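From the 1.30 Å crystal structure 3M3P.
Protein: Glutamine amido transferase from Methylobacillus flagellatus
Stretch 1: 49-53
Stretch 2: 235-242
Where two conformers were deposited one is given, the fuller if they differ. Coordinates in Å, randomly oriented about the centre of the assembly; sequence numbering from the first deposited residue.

Stretch 1 (49-53) CSGLA
Stretch 2 (235-242) RWIKGLQR

Two segments of one chain, far apart in sequence, meet over a small interface that buries 255 Å² in all, counting both sides. The first, Cys 49 to Ala 53, runs extended apart from a kink at Ser 50 and passes from a loop into a strand that continues beyond Ala 53. The second, Arg 235 to Arg 242, carries the final part of a helix that begins earlier in the chain, turns, and leaves in an extended conformation. The register is set where Ser 50 and Gln 241 face each other, their CA atoms 4.6 Å apart, with the tail of the second segment, Leu 240 to Arg 242, running nearly antiparallel to the first.

Arg 235 and Trp 236 are helical, with phi/psi of -67/-46 and -60/-40, and a type I beta turn follows from Ile 237 to Leu 240. Its inner residues, Lys 238 (-59/-27) and Gly 239 (-86/-3), have the expected angles, and Leu 240 N donates to Ile 237 O at 3.1 Å. Leu 240 (-56/141) and Gln 241 (-72/135) then straighten the chain, leaving the amide of Gln 241 free of the local bonding pattern and able to reach across.

That amide makes the one hydrogen bond between the segments: Gln 241 N donates to Ser 50 O at 2.9 Å, with a nearly straight N-H...O angle of 165°. The same carbonyl receives a CA-H...O contact from Leu 240 CA to Ser 50 O at 3.4 Å, where the angle at the hydrogen is 133°. Ser 50 (-82/-23) breaks the extended run between Cys 49 (-122/154) and Gly 51 (-169/160). Its side chain, chi1 57° (p), points sideways; Ser 50 OG lies 3.8 Å from Leu 240 CD2, and its polar needs are met by a hydrogen bond elsewhere in the structure. A small hydroxyl thus fits this buried site without being left unsatisfied.

The remaining contacts are packing. Trp 236, chi1 -175° (t) and chi2 77°, points its CB toward the first segment and lays its large indole obliquely against the backbone of Gly 51 and Leu 52: CH2 is 4.1 Å from Gly 51 CA, and CZ2 is 3.8 Å from Leu 52 O. Leu 240 starts sideways, but its m,t rotamer (-69°, 177°) brings its end nearer, with CD2 3.9 Å from Gly 51 CA. These largely nonpolar side chains, the indole N-H apart, suit a buried site.

Gly 51 packs against both, which lie side by side on one side of its CA, and has no side chain to intrude: an ideal CB would clash with both, at 2.7 Å from Leu 240 CD2 and 2.9 Å from Trp 236 CH2. Leu 52 (-123/122; chi1 174°, chi2 68°) turns its side chain away, so its backbone meets the indole.

Gln 241 remains partly exposed. Its m,m side chain (-79°, -77°, chi3 -13°) leads away from the first segment, and NE2 bonds elsewhere.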

# COMPACT_ATOMS: atom_id res chain seq x y z
N CYS A 49 -8.62 -9.47 -14.08
CA CYS A 49 -7.24 -9.24 -13.58
C CYS A 49 -6.78 -10.42 -12.74
O CYS A 49 -7.59 -11.18 -12.19
CB CYS A 49 -7.09 -7.90 -12.87
SG CYS A 49 -7.72 -7.86 -11.17
N SER A 50 -5.46 -10.62 -12.68
CA SER A 50 -4.91 -11.69 -11.88
C SER A 50 -4.80 -11.30 -10.38
O SER A 50 -4.72 -12.17 -9.49
CB SER A 50 -3.54 -12.11 -12.39
OG SER A 50 -2.64 -11.02 -12.41
N GLY A 51 -4.76 -9.99 -10.14
CA GLY A 51 -4.62 -9.42 -8.79
C GLY A 51 -4.89 -7.91 -8.89
O GLY A 51 -4.86 -7.39 -9.99
N LEU A 52 -5.21 -7.27 -7.77
CA LEU A 52 -5.59 -5.89 -7.71
C LEU A 52 -4.65 -5.20 -6.74
O LEU A 52 -4.55 -5.60 -5.59
CB LEU A 52 -7.01 -5.76 -7.25
CG LEU A 52 -7.51 -4.35 -6.99
CD1 LEU A 52 -7.59 -3.62 -8.36
CD2 LEU A 52 -8.92 -4.36 -6.40
N ALA A 53 -3.93 -4.18 -7.16
CA ALA A 53 -3.02 -3.42 -6.31
C ALA A 53 -3.54 -1.99 -6.30
O ALA A 53 -4.05 -1.48 -7.33
CB ALA A 53 -1.62 -3.46 -6.85
N ARG A 235 5.61 -13.01 -1.58
CA ARG A 235 4.52 -13.78 -0.96
C ARG A 235 3.21 -13.45 -1.62
O ARG A 235 2.42 -14.34 -1.94
CB ARG A 235 4.45 -13.50 0.53
CG ARG A 235 3.35 -14.21 1.29
CD ARG A 235 3.36 -15.73 1.10
NE ARG A 235 2.20 -16.28 1.81
CZ ARG A 235 1.00 -16.32 1.27
NH1 ARG A 235 0.83 -15.91 0.02
NH2 ARG A 235 -0.01 -16.77 1.95
N TRP A 236 2.93 -12.17 -1.84
CA TRP A 236 1.65 -11.76 -2.39
C TRP A 236 1.36 -12.34 -3.77
O TRP A 236 0.25 -12.80 -4.04
CB TRP A 236 1.60 -10.22 -2.43
CG TRP A 236 0.25 -9.77 -2.88
CD1 TRP A 236 -0.87 -9.74 -2.12
CD2 TRP A 236 -0.13 -9.29 -4.16
NE1 TRP A 236 -1.95 -9.28 -2.85
CE2 TRP A 236 -1.51 -8.99 -4.11
CE3 TRP A 236 0.57 -9.11 -5.36
CZ2 TRP A 236 -2.21 -8.54 -5.24
CZ3 TRP A 236 -0.13 -8.62 -6.45
CH2 TRP A 236 -1.48 -8.35 -6.38
N ILE A 237 2.35 -12.40 -4.65
CA ILE A 237 2.09 -12.92 -5.99
C ILE A 237 1.84 -14.42 -6.04
O ILE A 237 1.34 -14.91 -7.03
CB ILE A 237 3.18 -12.54 -7.02
CG1 ILE A 237 4.56 -13.08 -6.67
CG2 ILE A 237 3.24 -10.99 -7.19
CD1 ILE A 237 5.57 -13.06 -7.88
N LYS A 238 2.17 -15.13 -4.96
CA LYS A 238 1.78 -16.56 -4.92
C LYS A 238 0.26 -16.69 -5.06
O LYS A 238 -0.23 -17.72 -5.48
CB LYS A 238 2.30 -17.20 -3.64
CG LYS A 238 3.80 -17.21 -3.62
CD LYS A 238 4.37 -18.09 -2.56
CE LYS A 238 5.86 -18.29 -2.79
NZ LYS A 238 6.52 -18.51 -1.46
N GLY A 239 -0.50 -15.69 -4.66
CA GLY A 239 -1.95 -15.71 -4.70
C GLY A 239 -2.57 -15.28 -6.02
O GLY A 239 -3.79 -15.32 -6.16
N LEU A 240 -1.78 -14.86 -7.02
CA LEU A 240 -2.37 -14.38 -8.29
C LEU A 240 -3.27 -15.46 -8.88
O LEU A 240 -2.90 -16.67 -8.84
CB LEU A 240 -1.26 -14.00 -9.31
CG LEU A 240 -0.44 -12.74 -8.96
CD1 LEU A 240 0.63 -12.59 -10.04
CD2 LEU A 240 -1.34 -11.50 -8.86
N GLN A 241 -4.38 -15.04 -9.43
CA GLN A 241 -5.24 -15.96 -10.15
C GLN A 241 -4.62 -16.37 -11.47
O GLN A 241 -4.10 -15.54 -12.22
CB GLN A 241 -6.56 -15.31 -10.45
CG GLN A 241 -7.47 -15.30 -9.29
CD GLN A 241 -8.13 -16.68 -9.04
OE1 GLN A 241 -8.07 -17.59 -9.89
NE2 GLN A 241 -8.72 -16.84 -7.85
N ARG A 242 -4.68 -17.67 -11.78
CA ARG A 242 -4.06 -18.20 -13.00
C ARG A 242 -5.07 -19.12 -13.71
O ARG A 242 -5.63 -19.95 -13.08
CB ARG A 242 -2.77 -18.95 -12.62
CG ARG A 242 -1.60 -18.09 -12.13
CD ARG A 242 -0.35 -18.88 -11.67
NE ARG A 242 0.70 -17.98 -11.20
CZ ARG A 242 1.58 -17.37 -11.99
NH1 ARG A 242 1.57 -17.63 -13.28
NH2 ARG A 242 2.46 -16.54 -11.48